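Local atomic coordinates of serine-rich Repeat Adhesion Glycoprotein (Srr1) (Streptococcus agalactiae, PDB entry 4MBO), a protein that binds fibrinogen as a serine-rich repeat surface adhesin of the bacterium, probably helping it attach to host tissue. Residues A[131-141]-A[151-159]; A[172-180]-A[239-247]. All coordinates share one frame; numbering follows the deposited sequence. Where two conformers were deposited one is given.

Overall arrangement
Contact 1 comes first along the chain and closes before contact 2 opens; their centres lie about 16 Å apart. Contact 1 joins the two strands of the hairpin 139-145/148-157, in a mixed sheet of the N-terminal immunoglobulin-like part, with the loop that leads into it. Contact 2 packs the loop 239-247 against strand 169-181 of the fibrinogen-binding adhesin region. The two touch directly: Ser132 and Thr134 meet the backbone and carboxylate of Asp242, and the end of segment 151-159 meets both segments of contact 2. The hairpin end and the 239-247 loop thus bind the two halves of the elongated molecule together at their junction.

Contact 1 (A[131-141]-A[151-159]); sequences ISKTTSDKQCF and SIEERVQYN
Tyr158 reaches back along the loop 131-134 with the edge of its ring. Its CB lies 3.5 Å from Thr134 OG1; further out, CD2 runs beside Thr134 N and the carbonyl carbon of Lys133, and CE2 passes the carbonyl carbon of Ser132. At the tip, OH donates to Ile131 O over 2.7 Å, in the plane of that carbonyl. Thr134 OG1 also takes the backbone N-H of Tyr158 (2.9 Å), so both ends of the tyrosine are tied to one loop; a water lies within hydrogen-bonding distance of Thr134 OG1 and probably also donates to Tyr158 O. The hydroxyl side of Tyr158 packs on Ser243 of the adhesin region.

Thr135 pairs both ways with Val156: its N donates to Val156 O, and its OG1 accepts from Val156 N at 3.1 Å. With chi1 at 68°, OG1 stands between its own N and carbonyl carbon, where it can also donate to Asp137 O. Beyond this irregular turn the segments become an antiparallel beta hairpin of the immunoglobulin-like domain, Gln139 and Phe141 forming hydrogen-bonded pairs with Glu154 and Ile152. CZ of Phe141 meets Val156 CG2 with its ring edge at 4.0 Å, and Ile131 CG2 lies 3.7 Å from Val156 CB; Pro126 of strand 116-126 touches both Phe141 and Val156. Lys138 NZ crosses to Glu153 OE2 in a long salt bridge (3.6 Å), bridged as well by a water.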
loop_
_atom_site.group_PDB
_atom_site.type_symbol
_atom_site.label_atom_id
_atom_site.label_comp_id
_atom_site.label_asym_id
_atom_site.label_seq_id
_atom_site.Cartn_x
_atom_site.Cartn_y
_atom_site.Cartn_z
ATOM N N ILE A 131 -6.364 0.409 -7.894
ATOM C CA ILE A 131 -5.386 0.442 -9.000
ATOM C C ILE A 131 -4.252 -0.426 -8.466
ATOM O O ILE A 131 -3.220 0.069 -8.033
ATOM C CB ILE A 131 -4.918 1.855 -9.317
ATOM C CG1 ILE A 131 -6.115 2.765 -9.587
ATOM C CG2 ILE A 131 -3.976 1.862 -10.514
ATOM C CD1 ILE A 131 -5.765 4.222 -9.711
ATOM N N SER A 132 -4.475 -1.732 -8.539
ATOM C CA SER A 132 -3.571 -2.714 -7.968
ATOM C C SER A 132 -2.487 -3.236 -8.920
ATOM O O SER A 132 -1.645 -4.056 -8.534
ATOM C CB SER A 132 -4.405 -3.847 -7.419
ATOM O OG SER A 132 -5.088 -4.441 -8.494
ATOM N N LYS A 133 -2.552 -2.814 -10.182
ATOM C CA LYS A 133 -1.564 -3.165 -11.187
ATOM C C LYS A 133 -1.050 -1.938 -11.913
ATOM O O LYS A 133 -1.753 -0.931 -12.055
ATOM C CB LYS A 133 -2.157 -4.139 -12.225
ATOM C CG LYS A 133 -2.523 -5.502 -11.685
ATOM C CD LYS A 133 -3.168 -6.365 -12.767
ATOM C CE LYS A 133 -3.764 -7.649 -12.235
ATOM N NZ LYS A 133 -4.327 -8.479 -13.352
ATOM N N THR A 134 0.159 -2.036 -12.437
ATOM C CA THR A 134 0.745 -0.951 -13.217
ATOM C C THR A 134 -0.164 -0.634 -14.409
ATOM O O THR A 134 -0.710 -1.536 -15.028
ATOM C CB THR A 134 2.116 -1.384 -13.729
ATOM O OG1 THR A 134 3.015 -1.527 -12.608
ATOM C CG2 THR A 134 2.679 -0.419 -14.699
ATOM N N THR A 135 -0.352 0.645 -14.696
ATOM C CA THR A 135 -1.234 1.034 -15.795
ATOM C C THR A 135 -0.403 1.670 -16.884
ATOM O O THR A 135 0.505 2.447 -16.601
ATOM C CB THR A 135 -2.338 2.027 -15.347
ATOM O OG1 THR A 135 -1.787 3.300 -15.006
ATOM C CG2 THR A 135 -3.117 1.471 -14.142
ATOM N N SER A 136 -0.685 1.315 -18.125
ATOM C CA SER A 136 0.001 1.961 -19.263
ATOM C C SER A 136 -0.571 3.348 -19.520
ATOM O O SER A 136 0.122 4.240 -20.030
ATOM C CB SER A 136 -0.156 1.133 -20.537
ATOM O OG SER A 136 -1.545 0.992 -20.828
ATOM N N ASP A 137 -1.832 3.532 -19.177
ATOM C CA ASP A 137 -2.507 4.809 -19.477
ATOM C C ASP A 137 -2.821 5.590 -18.191
ATOM O O ASP A 137 -2.823 5.042 -17.103
ATOM C CB ASP A 137 -3.791 4.548 -20.275
ATOM C CG ASP A 137 -3.594 3.593 -21.531
ATOM O OD1 ASP A 137 -2.483 3.417 -22.133
ATOM O OD2 ASP A 137 -4.640 3.016 -21.945
ATOM N N LYS A 138 -3.123 6.874 -18.342
ATOM C CA LYS A 138 -3.429 7.710 -17.194
ATOM C C LYS A 138 -4.778 7.391 -16.565
ATOM O O LYS A 138 -5.761 7.139 -17.267
ATOM C CB LYS A 138 -3.405 9.193 -17.569
ATOM C CG LYS A 138 -2.023 9.728 -17.922
ATOM C CD LYS A 138 -2.015 11.236 -18.166
ATOM C CE LYS A 138 -2.880 11.594 -19.367
ATOM N NZ LYS A 138 -2.824 13.024 -19.866
ATOM N N GLN A 139 -4.794 7.418 -15.238
ATOM C CA GLN A 139 -5.989 7.200 -14.432
ATOM C C GLN A 139 -6.485 8.568 -14.001
ATOM O O GLN A 139 -5.701 9.492 -13.899
ATOM C CB GLN A 139 -5.634 6.377 -13.191
ATOM C CG GLN A 139 -4.891 5.081 -13.499
ATOM C CD GLN A 139 -5.725 4.160 -14.356
ATOM O OE1 GLN A 139 -6.715 3.589 -13.882
ATOM N NE2 GLN A 139 -5.296 3.941 -15.592
ATOM N N CYS A 140 -7.770 8.676 -13.723
ATOM C CA CYS A 140 -8.406 9.942 -13.338
ATOM C C CYS A 140 -8.679 9.971 -11.814
ATOM O O CYS A 140 -9.317 9.062 -11.268
ATOM C CB CYS A 140 -9.709 10.061 -14.144
ATOM S SG CYS A 140 -10.939 11.177 -13.453
ATOM N N PHE A 141 -8.166 10.992 -11.142
ATOM C CA PHE A 141 -8.311 11.179 -9.685
ATOM C C PHE A 141 -9.030 12.481 -9.439
ATOM O O PHE A 141 -8.672 13.474 -10.010
ATOM C CB PHE A 141 -6.966 11.167 -8.983
ATOM C CG PHE A 141 -6.163 9.938 -9.270
ATOM C CD1 PHE A 141 -6.420 8.754 -8.596
ATOM C CD2 PHE A 141 -5.156 9.958 -10.223
ATOM C CE1 PHE A 141 -5.725 7.623 -8.870
ATOM C CE2 PHE A 141 -4.438 8.803 -10.500
ATOM C CZ PHE A 141 -4.716 7.646 -9.810
ATOM N N SER A 151 -9.353 17.751 -10.269
ATOM C CA SER A 151 -8.969 16.520 -10.950
ATOM C C SER A 151 -7.532 16.561 -11.382
ATOM O O SER A 151 -6.931 17.646 -11.601
ATOM C CB SER A 151 -9.850 16.253 -12.180
ATOM O OG SER A 151 -9.541 17.138 -13.275
ATOM N N ILE A 152 -6.957 15.379 -11.472
ATOM C CA ILE A 152 -5.608 15.213 -12.009
ATOM C C ILE A 152 -5.521 13.817 -12.596
ATOM O O ILE A 152 -6.212 12.900 -12.129
ATOM C CB ILE A 152 -4.522 15.482 -10.947
ATOM C CG1 ILE A 152 -3.155 15.725 -11.614
ATOM C CG2 ILE A 152 -4.466 14.352 -9.931
ATOM C CD1 ILE A 152 -2.120 16.218 -10.635
ATOM N N GLU A 153 -4.704 13.654 -13.639
ATOM C CA GLU A 153 -4.510 12.354 -14.267
ATOM C C GLU A 153 -3.064 11.891 -14.128
ATOM O O GLU A 153 -2.131 12.680 -14.324
ATOM C CB GLU A 153 -4.858 12.399 -15.766
ATOM C CG GLU A 153 -6.321 12.569 -16.061
ATOM C CD GLU A 153 -6.573 12.489 -17.565
ATOM O OE1 GLU A 153 -7.242 11.548 -17.949
ATOM O OE2 GLU A 153 -6.036 13.314 -18.330
ATOM N N GLU A 154 -2.885 10.613 -13.817
ATOM C CA GLU A 154 -1.558 10.022 -13.660
ATOM C C GLU A 154 -1.574 8.552 -13.963
ATOM O O GLU A 154 -2.548 7.872 -13.605
ATOM C CB GLU A 154 -1.065 10.083 -12.188
ATOM C CG GLU A 154 -1.164 11.407 -11.469
ATOM C CD GLU A 154 -0.134 12.405 -11.874
ATOM O OE1 GLU A 154 0.842 12.046 -12.569
ATOM O OE2 GLU A 154 -0.323 13.610 -11.548
ATOM N N ARG A 155 -0.518 8.047 -14.597
ATOM C CA ARG A 155 -0.339 6.611 -14.652
ATOM C C ARG A 155 0.091 6.167 -13.244
ATOM O O ARG A 155 0.610 6.963 -12.455
ATOM C CB ARG A 155 0.783 6.239 -15.636
ATOM C CG ARG A 155 0.502 6.647 -17.039
ATOM C CD ARG A 155 1.666 6.257 -17.962
ATOM N NE ARG A 155 1.510 7.012 -19.183
ATOM C CZ ARG A 155 1.862 8.293 -19.298
ATOM N NH1 ARG A 155 1.665 8.926 -20.443
ATOM N NH2 ARG A 155 2.398 8.946 -18.261
ATOM N N VAL A 156 -0.092 4.894 -12.957
ATOM C CA VAL A 156 0.326 4.315 -11.681
ATOM C C VAL A 156 1.317 3.209 -12.011
ATOM O O VAL A 156 1.021 2.338 -12.796
ATOM C CB VAL A 156 -0.871 3.799 -10.892
ATOM C CG1 VAL A 156 -0.409 3.087 -9.633
ATOM C CG2 VAL A 156 -1.789 4.972 -10.563
ATOM N N GLN A 157 2.482 3.268 -11.397
ATOM C CA GLN A 157 3.515 2.296 -11.687
ATOM C C GLN A 157 3.991 1.573 -10.453
ATOM O O GLN A 157 4.178 2.169 -9.408
ATOM C CB GLN A 157 4.702 3.034 -12.324
ATOM C CG GLN A 157 5.965 2.219 -12.476
ATOM C CD GLN A 157 7.066 3.028 -13.126
ATOM O OE1 GLN A 157 6.971 3.383 -14.287
ATOM N NE2 GLN A 157 8.106 3.321 -12.371
ATOM N N TYR A 158 4.179 0.271 -10.610
ATOM C CA TYR A 158 4.755 -0.577 -9.592
ATOM C C TYR A 158 6.001 -1.221 -10.216
ATOM O O TYR A 158 6.155 -1.289 -11.443
ATOM C CB TYR A 158 3.809 -1.690 -9.215
ATOM C CG TYR A 158 2.538 -1.262 -8.523
ATOM C CD1 TYR A 158 2.492 -1.118 -7.148
ATOM C CD2 TYR A 158 1.358 -1.047 -9.244
ATOM C CE1 TYR A 158 1.319 -0.731 -6.486
ATOM C CE2 TYR A 158 0.192 -0.668 -8.605
ATOM C CZ TYR A 158 0.166 -0.542 -7.227
ATOM O OH TYR A 158 -0.972 -0.151 -6.563
ATOM N N ASN A 159 6.947 -1.613 -9.376
ATOM C CA ASN A 159 8.133 -2.269 -9.897
ATOM C C ASN A 159 7.862 -3.633 -10.497
ATOM O O ASN A 159 6.924 -4.327 -10.089
ATOM C CB ASN A 159 9.167 -2.428 -8.800
ATOM C CG ASN A 159 9.904 -1.148 -8.511
ATOM O OD1 ASN A 159 9.869 -0.187 -9.301
ATOM N ND2 ASN A 159 10.580 -1.121 -7.390
HETATM O O HOH W 1 4.560 -3.784 -12.584
HETATM O O HOH W 2 -3.545 15.217 -17.944
#

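Contact 2 (A[172-180]-A[239-247]); sequences NVRSRIMKL and NLTDSMDQN
Arg174 and Lys179 make the two salt bridges, to Asp242 and Asp245, with different geometry. Arg174 turns its guanidinium end-on to Asp242 and puts both NH1 (3.2 Å) and NH2 (2.9 Å) on the single oxygen OD1; the planes stand 69° apart, and NH2 meets OD1 on the anti side, NH1 from above the carboxylate plane. The same guanidinium also holds Asn159 O and Gln192 OE1. Lys179 bends at chi2 and chi3 (66° and 53°) to bring NZ to the syn side of Asp245 OD2 at 2.7 Å, tilted out of the carboxylate plane, and a water links NZ to OD1.

Among hydrogen bonds to the backbone, Arg176 NH2 meets Ser243 O at 2.9 Å on a lone pair, in the carbonyl plane. Its NE pairs with Asp38 of the immunoglobulin-like part and NH2 also with Gln128, so this strand of the adhesin region's antiparallel sheet reaches across the domain junction. The loop braces itself: Thr241 OG1 takes Met244 N in an ST motif, and Ser243 OG takes Asp245 N in an ST turn.

Van der Waals packing by the two methionines lies between the salt bridges. The extended Met244 lays its CE against Arg174 CG (3.8 Å) and its SD beside Arg176 CB. Met178, folded back at chi2 and chi3, sets CG 4.2 Å from Met244 CB, and its CE lies against the Asp245 carboxylate, 3.7 Å from CG.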
loop_
_atom_site.group_PDB
_atom_site.type_symbol
_atom_site.label_atom_id
_atom_site.label_comp_id
_atom_site.label_asym_id
_atom_site.label_seq_id
_atom_site.Cartn_x
_atom_site.Cartn_y
_atom_site.Cartn_z
ATOM N N ASN A 172 12.022 -16.309 -11.120
ATOM C CA ASN A 172 11.507 -14.943 -11.051
ATOM C C ASN A 172 10.805 -14.727 -9.715
ATOM O O ASN A 172 10.185 -15.623 -9.197
ATOM C CB ASN A 172 10.627 -14.531 -12.241
ATOM C CG ASN A 172 9.290 -15.248 -12.302
ATOM O OD1 ASN A 172 8.287 -14.683 -11.887
ATOM N ND2 ASN A 172 9.274 -16.470 -12.837
ATOM N N VAL A 173 10.926 -13.514 -9.165
ATOM C CA VAL A 173 10.434 -13.203 -7.828
ATOM C C VAL A 173 10.208 -11.706 -7.668
ATOM O O VAL A 173 10.836 -10.874 -8.365
ATOM C CB VAL A 173 11.474 -13.715 -6.767
ATOM C CG1 VAL A 173 12.734 -12.834 -6.791
ATOM C CG2 VAL A 173 10.902 -13.789 -5.353
ATOM N N ARG A 174 9.337 -11.356 -6.735
ATOM C CA ARG A 174 9.091 -9.949 -6.375
ATOM C C ARG A 174 8.600 -9.881 -4.947
ATOM O O ARG A 174 7.960 -10.812 -4.481
ATOM C CB ARG A 174 8.098 -9.288 -7.343
ATOM C CG ARG A 174 7.860 -7.820 -7.069
ATOM C CD ARG A 174 7.041 -7.153 -8.171
ATOM N NE ARG A 174 5.775 -7.856 -8.390
ATOM C CZ ARG A 174 4.880 -7.518 -9.320
ATOM N NH1 ARG A 174 5.094 -6.457 -10.093
ATOM N NH2 ARG A 174 3.775 -8.244 -9.477
ATOM N N SER A 175 8.912 -8.813 -4.219
ATOM C CA SER A 175 8.408 -8.661 -2.868
ATOM C C SER A 175 8.041 -7.223 -2.606
ATOM O O SER A 175 8.435 -6.371 -3.362
ATOM C CB SER A 175 9.418 -9.151 -1.863
ATOM O OG SER A 175 10.586 -8.322 -1.913
ATOM N N ARG A 176 7.271 -6.985 -1.559
ATOM C CA ARG A 176 6.808 -5.633 -1.229
ATOM C C ARG A 176 6.341 -5.529 0.207
ATOM O O ARG A 176 5.684 -6.416 0.716
ATOM C CB ARG A 176 5.643 -5.310 -2.182
ATOM C CG ARG A 176 5.182 -3.881 -2.200
ATOM C CD ARG A 176 4.142 -3.676 -3.309
ATOM N NE ARG A 176 3.976 -2.251 -3.464
ATOM C CZ ARG A 176 2.993 -1.535 -2.962
ATOM N NH1 ARG A 176 3.051 -0.225 -3.099
ATOM N NH2 ARG A 176 1.978 -2.087 -2.306
ATOM N N ILE A 177 6.672 -4.418 0.884
ATOM C CA ILE A 177 6.089 -4.115 2.144
ATOM C C ILE A 177 4.809 -3.408 1.729
ATOM O O ILE A 177 4.841 -2.306 1.134
ATOM C CB ILE A 177 6.981 -3.193 2.988
ATOM C CG1 ILE A 177 8.259 -3.944 3.342
ATOM C CG2 ILE A 177 6.211 -2.732 4.190
ATOM C CD1 ILE A 177 9.295 -3.156 4.108
ATOM N N MET A 178 3.675 -4.065 1.938
ATOM C CA MET A 178 2.425 -3.515 1.436
ATOM C C MET A 178 1.431 -3.071 2.481
ATOM O O MET A 178 0.329 -2.632 2.150
ATOM C CB MET A 178 1.799 -4.480 0.425
ATOM C CG MET A 178 1.735 -5.922 0.866
ATOM S SD MET A 178 0.802 -6.162 2.365
ATOM C CE MET A 178 -0.873 -5.691 1.793
ATOM N N LYS A 179 1.825 -3.140 3.751
ATOM C CA LYS A 179 0.944 -2.704 4.835
ATOM C C LYS A 179 1.734 -2.390 6.073
ATOM O O LYS A 179 2.644 -3.149 6.450
ATOM C CB LYS A 179 -0.085 -3.777 5.194
ATOM C CG LYS A 179 -1.286 -3.288 5.998
ATOM C CD LYS A 179 -2.194 -2.317 5.237
ATOM C CE LYS A 179 -2.649 -2.882 3.888
ATOM N NZ LYS A 179 -3.773 -2.101 3.304
ATOM N N LEU A 180 1.392 -1.275 6.690
ATOM C CA LEU A 180 1.906 -0.897 8.002
ATOM C C LEU A 180 0.691 -0.693 8.895
ATOM O O LEU A 180 -0.102 0.203 8.658
ATOM C CB LEU A 180 2.743 0.369 7.926
ATOM C CG LEU A 180 4.024 0.339 7.090
ATOM C CD1 LEU A 180 4.639 1.747 7.041
ATOM C CD2 LEU A 180 5.025 -0.701 7.590
ATOM N N ASN A 239 -3.951 -14.301 -11.276
ATOM C CA ASN A 239 -4.696 -13.752 -10.139
ATOM C C ASN A 239 -3.903 -12.767 -9.280
ATOM O O ASN A 239 -4.464 -12.187 -8.342
ATOM C CB ASN A 239 -5.176 -14.890 -9.251
ATOM C CG ASN A 239 -6.124 -15.809 -9.961
ATOM O OD1 ASN A 239 -7.083 -15.349 -10.561
ATOM N ND2 ASN A 239 -5.866 -17.126 -9.914
ATOM N N LEU A 240 -2.625 -12.593 -9.593
ATOM C CA LEU A 240 -1.757 -11.755 -8.786
ATOM C C LEU A 240 -1.822 -10.284 -9.210
ATOM O O LEU A 240 -1.891 -9.964 -10.407
ATOM C CB LEU A 240 -0.309 -12.211 -8.896
ATOM C CG LEU A 240 -0.031 -13.635 -8.402
ATOM C CD1 LEU A 240 1.418 -13.959 -8.724
ATOM C CD2 LEU A 240 -0.296 -13.821 -6.922
ATOM N N THR A 241 -1.794 -9.405 -8.220
ATOM C CA THR A 241 -1.721 -7.967 -8.467
ATOM C C THR A 241 -0.256 -7.536 -8.281
ATOM O O THR A 241 0.595 -8.317 -7.838
ATOM C CB THR A 241 -2.609 -7.188 -7.462
ATOM O OG1 THR A 241 -2.106 -7.400 -6.125
ATOM C CG2 THR A 241 -4.043 -7.616 -7.596
ATOM N N ASP A 242 0.057 -6.288 -8.606
ATOM C CA ASP A 242 1.385 -5.752 -8.417
ATOM C C ASP A 242 1.517 -5.101 -7.023
ATOM O O ASP A 242 2.603 -5.054 -6.435
ATOM C CB ASP A 242 1.699 -4.735 -9.524
ATOM C CG ASP A 242 1.693 -5.342 -10.943
ATOM O OD1 ASP A 242 2.071 -6.537 -11.104
ATOM O OD2 ASP A 242 1.311 -4.624 -11.883
ATOM N N SER A 243 0.415 -4.562 -6.480
ATOM C CA SER A 243 0.474 -3.989 -5.125
ATOM C C SER A 243 0.511 -5.047 -4.046
ATOM O O SER A 243 0.950 -4.775 -2.937
ATOM C CB SER A 243 -0.744 -3.112 -4.833
ATOM O OG SER A 243 -1.890 -3.932 -4.732
ATOM N N MET A 244 0.037 -6.251 -4.372
ATOM C CA MET A 244 -0.041 -7.350 -3.443
ATOM C C MET A 244 -1.074 -7.140 -2.344
ATOM O O MET A 244 -1.160 -7.942 -1.428
ATOM C CB MET A 244 1.331 -7.702 -2.866
ATOM C CG MET A 244 2.407 -7.782 -3.910
ATOM S SD MET A 244 3.892 -8.585 -3.279
ATOM C CE MET A 244 4.997 -8.307 -4.650
ATOM N N ASP A 245 -1.878 -6.079 -2.448
ATOM C CA ASP A 245 -2.941 -5.836 -1.469
ATOM C C ASP A 245 -4.230 -6.312 -2.090
ATOM O O ASP A 245 -4.909 -5.575 -2.801
ATOM C CB ASP A 245 -3.034 -4.368 -1.104
ATOM C CG ASP A 245 -3.840 -4.134 0.182
ATOM O OD1 ASP A 245 -4.521 -5.094 0.635
ATOM O OD2 ASP A 245 -3.832 -3.000 0.707
ATOM N N GLN A 246 -4.554 -7.574 -1.852
ATOM C CA GLN A 246 -5.750 -8.136 -2.463
ATOM C C GLN A 246 -6.405 -9.130 -1.494
ATOM O O GLN A 246 -5.901 -9.389 -0.417
ATOM C CB GLN A 246 -5.392 -8.779 -3.813
ATOM C CG GLN A 246 -4.262 -9.808 -3.716
ATOM C CD GLN A 246 -3.807 -10.367 -5.078
ATOM O OE1 GLN A 246 -2.668 -10.197 -5.488
ATOM N NE2 GLN A 246 -4.718 -11.012 -5.778
ATOM N N ASN A 247 -7.558 -9.638 -1.893
ATOM C CA ASN A 247 -8.303 -10.549 -1.050
ATOM C C ASN A 247 -7.691 -11.941 -1.157
ATOM O O ASN A 247 -7.913 -12.645 -2.143
ATOM C CB ASN A 247 -9.761 -10.580 -1.480
ATOM C CG ASN A 247 -10.577 -11.522 -0.637
ATOM O OD1 ASN A 247 -10.138 -11.955 0.417
ATOM N ND2 ASN A 247 -11.777 -11.806 -1.076
HETATM O O HOH W 3 -5.650 -4.663 2.989
#